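Side-chain contacts in PDZ domain protein (Parabacteroides distasonis, PDB 4L8N), which is of unknown function but binds magnesium and carries N- and C-terminal PDZ domains, which probably recognise protein partners, around a DUF4136 domain: residues P330-A334 with G335-R339; M350-S353 with A354-S358; M116-L119 with E120-N123. All blocks are in the same frame, centred on the assembly; numbering follows the deposited sequence.

Interaction 1 (P330-A334 with G335-R339)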
# COMPACT_ATOMS: atom_id res chain seq x y z
N PRO A 330 46.76 6.16 -19.35
CA PRO A 330 47.39 5.68 -20.59
C PRO A 330 48.01 6.82 -21.42
O PRO A 330 49.09 6.61 -21.97
CB PRO A 330 46.24 4.99 -21.34
CG PRO A 330 45.27 4.62 -20.30
CD PRO A 330 45.35 5.70 -19.27
N ALA A 331 47.37 8.03 -21.47
CA ALA A 331 47.88 9.17 -22.26
C ALA A 331 49.14 9.73 -21.65
O ALA A 331 50.02 10.17 -22.41
CB ALA A 331 46.84 10.26 -22.40
N TYR A 332 49.26 9.71 -20.30
CA TYR A 332 50.47 10.16 -19.60
C TYR A 332 51.63 9.21 -19.90
O TYR A 332 52.72 9.66 -20.25
CB TYR A 332 50.25 10.29 -18.07
CG TYR A 332 51.52 10.70 -17.36
CD1 TYR A 332 51.88 12.04 -17.26
CD2 TYR A 332 52.43 9.75 -16.90
CE1 TYR A 332 53.09 12.42 -16.68
CE2 TYR A 332 53.65 10.12 -16.34
CZ TYR A 332 53.97 11.46 -16.22
OH TYR A 332 55.18 11.81 -15.66
N ALA A 333 51.39 7.89 -19.75
CA ALA A 333 52.34 6.81 -20.02
C ALA A 333 52.80 6.82 -21.47
O ALA A 333 53.95 6.46 -21.74
CB ALA A 333 51.72 5.47 -19.67
N ALA A 334 51.91 7.24 -22.40
CA ALA A 334 52.18 7.37 -23.84
C ALA A 334 52.99 8.63 -24.15
O ALA A 334 53.54 8.74 -25.24
CB ALA A 334 50.87 7.38 -24.63
N GLY A 335 53.04 9.56 -23.21
CA GLY A 335 53.81 10.79 -23.35
C GLY A 335 53.06 12.03 -23.81
O GLY A 335 53.68 13.02 -24.20
N ILE A 336 51.72 11.99 -23.79
CA ILE A 336 50.90 13.15 -24.16
C ILE A 336 51.03 14.15 -23.01
O ILE A 336 51.06 13.74 -21.85
CB ILE A 336 49.41 12.74 -24.44
CG1 ILE A 336 49.33 11.67 -25.57
CG2 ILE A 336 48.50 13.96 -24.71
CD1 ILE A 336 49.81 12.11 -26.95
N ARG A 337 51.15 15.44 -23.32
CA ARG A 337 51.28 16.43 -22.26
C ARG A 337 50.32 17.63 -22.48
O ARG A 337 49.95 17.87 -23.64
CB ARG A 337 52.76 16.90 -22.12
CG ARG A 337 53.75 15.82 -21.62
CD ARG A 337 53.50 15.30 -20.19
NE ARG A 337 54.51 14.30 -19.80
CZ ARG A 337 54.37 12.98 -19.91
NH1 ARG A 337 53.24 12.46 -20.37
NH2 ARG A 337 55.36 12.17 -19.56
N PRO A 338 49.93 18.40 -21.42
CA PRO A 338 49.05 19.57 -21.64
C PRO A 338 49.60 20.55 -22.68
O PRO A 338 50.81 20.60 -22.90
CB PRO A 338 49.01 20.24 -20.27
CG PRO A 338 49.26 19.14 -19.31
CD PRO A 338 50.25 18.24 -19.98
N ARG A 339 48.68 21.30 -23.33
CA ARG A 339 48.95 22.29 -24.39
C ARG A 339 49.29 21.61 -25.75
O ARG A 339 49.49 22.32 -26.75
CB ARG A 339 50.03 23.33 -23.98
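Tyr-332 sends its ring back alongside its own carbonyl, with CG anti to the backbone N (chi1 178°), while Arg-337 bends at chi2, and these two torsions bring the guanidinium flat onto one face of the phenol. The groups are almost parallel, their planes 6° apart, and Arg-337 CZ lies 4.0 Å from the ring centroid, off-centre, in a cation-pi stack. Over the middle of the guanidinium sits Tyr-332 CE1, 3.5 Å from Arg-337 CZ. The same arginine holds the tyrosine backbone: Arg-337 NH1 donates to Tyr-332 O at 2.9 Å, in the carbonyl plane and on a lone pair, with a nearly straight N-H...O angle of 166°. NH1 also reaches the carbonyl of Ile-336, so two bonds and a stack fix the plane of the group. A long side chain with a flat cationic end suits this double task. The helix 330-333 closes here in a Schellman motif. Ile-336 N bonds Ala-331 O at 2.8 Å, and Gly-335 N meets Tyr-332 O at 3.0 Å from above the carbonyl plane, making this oxygen a double acceptor. Glycine suits the turn because, at its positive phi, a CB would be jammed against Ala-334 O. Across the same turn, Ala-331 CB and Ile-336 CB touch at 4.1 Å, the alanine offering a small methyl that probably lets the branched chain come this close. Ile-336 continues this apolar layer onto Val-442 of strand 438-456 and Ile-433 of strand 429-435, while the carbonyl of Gly-335 accepts from Arg-435.

Interaction 2 (M350-S353 with A354-S358)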
# COMPACT_ATOMS: atom_id res chain seq x y z
N MSE A 350 40.26 16.72 -35.84
CA MSE A 350 39.75 17.29 -34.60
C MSE A 350 39.58 18.85 -34.61
O MSE A 350 38.95 19.40 -33.70
CB MSE A 350 40.76 16.88 -33.52
CG MSE A 350 40.27 16.99 -32.13
SE MSE A 350 39.17 15.53 -31.62
CE MSE A 350 39.51 15.71 -29.84
N ASP A 351 40.11 19.55 -35.65
CA ASP A 351 40.05 21.02 -35.77
C ASP A 351 38.62 21.55 -36.15
O ASP A 351 38.47 22.35 -37.08
CB ASP A 351 41.12 21.53 -36.78
CG ASP A 351 41.10 20.91 -38.18
OD1 ASP A 351 40.46 19.85 -38.37
OD2 ASP A 351 41.76 21.49 -39.09
N HIS A 352 37.60 21.15 -35.36
CA HIS A 352 36.20 21.57 -35.56
C HIS A 352 35.66 22.28 -34.33
O HIS A 352 36.16 22.07 -33.23
CB HIS A 352 35.32 20.35 -35.88
CG HIS A 352 35.81 19.53 -37.01
ND1 HIS A 352 35.65 19.93 -38.32
CD2 HIS A 352 36.47 18.35 -36.99
CE1 HIS A 352 36.21 18.99 -39.06
NE2 HIS A 352 36.72 18.01 -38.30
N SER A 353 34.61 23.10 -34.52
CA SER A 353 33.94 23.81 -33.42
C SER A 353 33.02 22.86 -32.67
O SER A 353 32.73 21.77 -33.17
CB SER A 353 33.14 25.00 -33.95
OG SER A 353 31.84 24.63 -34.38
N ALA A 354 32.53 23.29 -31.51
CA ALA A 354 31.59 22.52 -30.71
C ALA A 354 30.26 22.33 -31.46
O ALA A 354 29.69 21.24 -31.38
CB ALA A 354 31.34 23.22 -29.38
N GLU A 355 29.80 23.36 -32.22
CA GLU A 355 28.55 23.26 -32.98
C GLU A 355 28.72 22.40 -34.23
O GLU A 355 27.77 21.73 -34.63
CB GLU A 355 27.95 24.63 -33.34
CG GLU A 355 26.77 25.00 -32.45
CD GLU A 355 25.69 23.95 -32.27
OE1 GLU A 355 25.13 23.49 -33.30
OE2 GLU A 355 25.40 23.58 -31.11
N GLU A 356 29.95 22.37 -34.81
CA GLU A 356 30.28 21.49 -35.94
C GLU A 356 30.12 20.02 -35.52
O GLU A 356 29.57 19.22 -36.27
CB GLU A 356 31.72 21.75 -36.41
CG GLU A 356 31.91 22.95 -37.32
CD GLU A 356 33.28 22.98 -37.97
OE1 GLU A 356 33.46 22.31 -39.01
OE2 GLU A 356 34.19 23.64 -37.40
N PHE A 357 30.58 19.69 -34.28
CA PHE A 357 30.56 18.36 -33.67
C PHE A 357 29.15 18.00 -33.26
O PHE A 357 28.70 16.89 -33.55
CB PHE A 357 31.52 18.27 -32.47
CG PHE A 357 32.98 17.99 -32.77
CD1 PHE A 357 33.35 16.83 -33.45
CD2 PHE A 357 33.98 18.83 -32.30
CE1 PHE A 357 34.71 16.54 -33.71
CE2 PHE A 357 35.34 18.54 -32.55
CZ PHE A 357 35.69 17.40 -33.25
N SER A 358 28.45 18.93 -32.58
CA SER A 358 27.09 18.77 -32.10
C SER A 358 26.12 18.46 -33.26
O SER A 358 25.38 17.48 -33.17
CB SER A 358 26.63 20.00 -31.34
OG SER A 358 25.45 19.73 -30.60
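Hydrogen bonds join Ser-353 and Glu-356 in both directions. Ser-353 OG, turned between its backbone N and carbonyl carbon (chi1 85°), accepts from Glu-356 N at 3.0 Å. In return, Glu-356 runs out extended beyond CG and lays its carboxylate against the segment before the helix, where Ser-353 N donates to OE2 at 3.0 Å, approaching from above the carboxylate plane. Glu-356 OE1, the other carboxylate oxygen, takes a weak bond from His-352 ND1 at 3.3 Å; the imidazole and carboxylate planes stand 82° apart, with the acid at the ring's edge. Serine is short enough to reach an amide of the first turn, whereas glutamate is long enough to fold back to the amide of the N-cap residue itself. The helical bond from Phe-357 N to Ser-353 O, 3.2 Å long, starts the regular backbone pattern.

The aromatic contacts centre on Phe-357. His-352 CB rests over a face of the Phe-357 ring, 4.0 Å from its centroid, a CH-pi contact. The imidazole then turns its edge to the same ring in a T-shaped pair, centroids 5.4 Å apart and planes at 80°. The selenium of Met-350, a selenomethionine, adds to this packing and lies obliquely beside the ring, SE to Phe-357 CZ 4.3 Å, in a Met-aromatic contact. Phe-357 is buried and also meets Phe-411 edge-to-face, while Met-350 leans on Ala-410.

The reciprocal pairing of Ser-353 with Glu-356 is a capping box, with Ser-353 as the N-cap of helix 354-367.

Interaction 3 (M116-L119 with E120-N123)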
# COMPACT_ATOMS: atom_id res chain seq x y z
N MSE A 116 24.65 8.09 -27.15
CA MSE A 116 23.83 7.37 -28.08
C MSE A 116 24.65 6.57 -29.08
O MSE A 116 24.08 5.74 -29.78
CB MSE A 116 22.79 8.27 -28.70
CG MSE A 116 21.60 8.40 -27.75
SE MSE A 116 20.36 9.68 -28.36
CE MSE A 116 19.82 10.47 -26.56
N TYR A 117 25.98 6.67 -29.02
CA TYR A 117 26.83 5.75 -29.76
C TYR A 117 26.68 4.37 -29.12
O TYR A 117 26.73 3.34 -29.81
CB TYR A 117 28.31 6.18 -29.66
CG TYR A 117 28.80 7.33 -30.52
CD1 TYR A 117 28.34 7.50 -31.82
CD2 TYR A 117 29.85 8.13 -30.09
CE1 TYR A 117 28.85 8.51 -32.65
CE2 TYR A 117 30.38 9.13 -30.91
CZ TYR A 117 29.86 9.33 -32.18
OH TYR A 117 30.36 10.34 -32.96
N SER A 118 26.50 4.36 -27.76
CA SER A 118 26.42 3.14 -26.98
C SER A 118 25.47 3.22 -25.78
O SER A 118 25.93 3.22 -24.64
CB SER A 118 27.81 2.77 -26.49
OG SER A 118 27.81 1.43 -26.02
N LEU A 119 24.13 3.22 -26.04
CA LEU A 119 23.11 3.25 -24.97
C LEU A 119 23.17 1.98 -24.13
O LEU A 119 22.81 2.01 -22.96
CB LEU A 119 21.69 3.42 -25.52
CG LEU A 119 21.25 4.83 -25.88
CD1 LEU A 119 19.77 4.85 -26.23
CD2 LEU A 119 21.48 5.81 -24.74
N GLU A 120 23.63 0.89 -24.74
CA GLU A 120 23.86 -0.43 -24.18
C GLU A 120 24.78 -0.37 -22.99
O GLU A 120 24.67 -1.21 -22.10
CB GLU A 120 24.51 -1.33 -25.25
CG GLU A 120 23.55 -1.78 -26.34
CD GLU A 120 23.49 -0.94 -27.59
OE1 GLU A 120 23.79 0.28 -27.55
OE2 GLU A 120 23.10 -1.51 -28.64
N THR A 121 25.71 0.60 -22.99
CA THR A 121 26.70 0.73 -21.93
C THR A 121 26.52 2.00 -21.10
O THR A 121 26.91 1.99 -19.93
CB THR A 121 28.13 0.69 -22.51
OG1 THR A 121 28.36 1.81 -23.37
CG2 THR A 121 28.43 -0.60 -23.26
N THR A 122 25.94 3.08 -21.69
CA THR A 122 25.85 4.39 -21.02
C THR A 122 24.46 4.96 -21.00
O THR A 122 24.04 5.62 -21.96
CB THR A 122 26.81 5.36 -21.72
OG1 THR A 122 28.08 4.71 -21.88
CG2 THR A 122 26.94 6.71 -20.99
N ASN A 123 23.77 4.79 -19.87
CA ASN A 123 22.41 5.31 -19.70
C ASN A 123 22.05 5.50 -18.24
O ASN A 123 22.74 5.00 -17.35
CB ASN A 123 21.35 4.41 -20.39
CG ASN A 123 21.19 3.03 -19.81
OD1 ASN A 123 20.54 2.82 -18.78
ND2 ASN A 123 21.70 2.04 -20.52
O HOH W 1 23.21 2.49 -28.70
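Ser-118 O is gripped by two backbone amides, Thr-121 N at 3.1 Å from above the carbonyl plane and Thr-122 N at 3.0 Å within it. The hydroxyls of the same turn meet as well: Ser-118 OG and Thr-121 OG1 lie 2.7 Å apart in a hydrogen bond, which Thr-121 reaches because OG1 sits between its backbone N and carbonyl carbon (chi1 64°). Small hydroxyl residues suit this buried bend, where Ser-118 OG also bonds Tyr-420 OH and Thr-122 OG1 bonds Tyr-415 OH. The turn links the segment after helix 107-113 to strand 123-135, which enters the large mixed sheet beside strand 298-309. At the strand's first residue, Asn-123 ND2 donates to Leu-119 O at 2.7 Å, nearly in line with the C=O, the acceptor oxygen lying in the plane of the asparagine amide, while OD1 accepts from Gln-125. A leucine in its place would probably leave Leu-119 O without this side-chain donor and Gln-125 NE2 without this acceptor. Glu-120 bends at chi2, and its OE1 accepts at 2.6 Å from a water that in turn accepts a hydrogen bond from Leu-119 N. Its other oxygen, OE2, accepts from Trp-390 N.

Overall arrangement
All three contacts are local, each made within one continuous run of chain, and none touches another. Interaction 3 comes first in sequence and leads into strand 123-135; interaction 1 precedes strand 341-345 in the chain and interaction 2 follows strand 348-349. Interactions 2 and 3 approach most closely, about 7 Å between nearest atoms, and Tyr-114, which packs on both Phe-357 and Tyr-117, bridges them. Interactions 1 and 2 are about 10 Å apart at their nearest atoms, and interactions 1 and 3 about 17 Å. The magnesium-binding residues Glu-239 and Asp-270 lie away from all three; a bound methylpentanediol, probably from the crystallisation liquor, sits about 4 Å from the Ala-354 side chain.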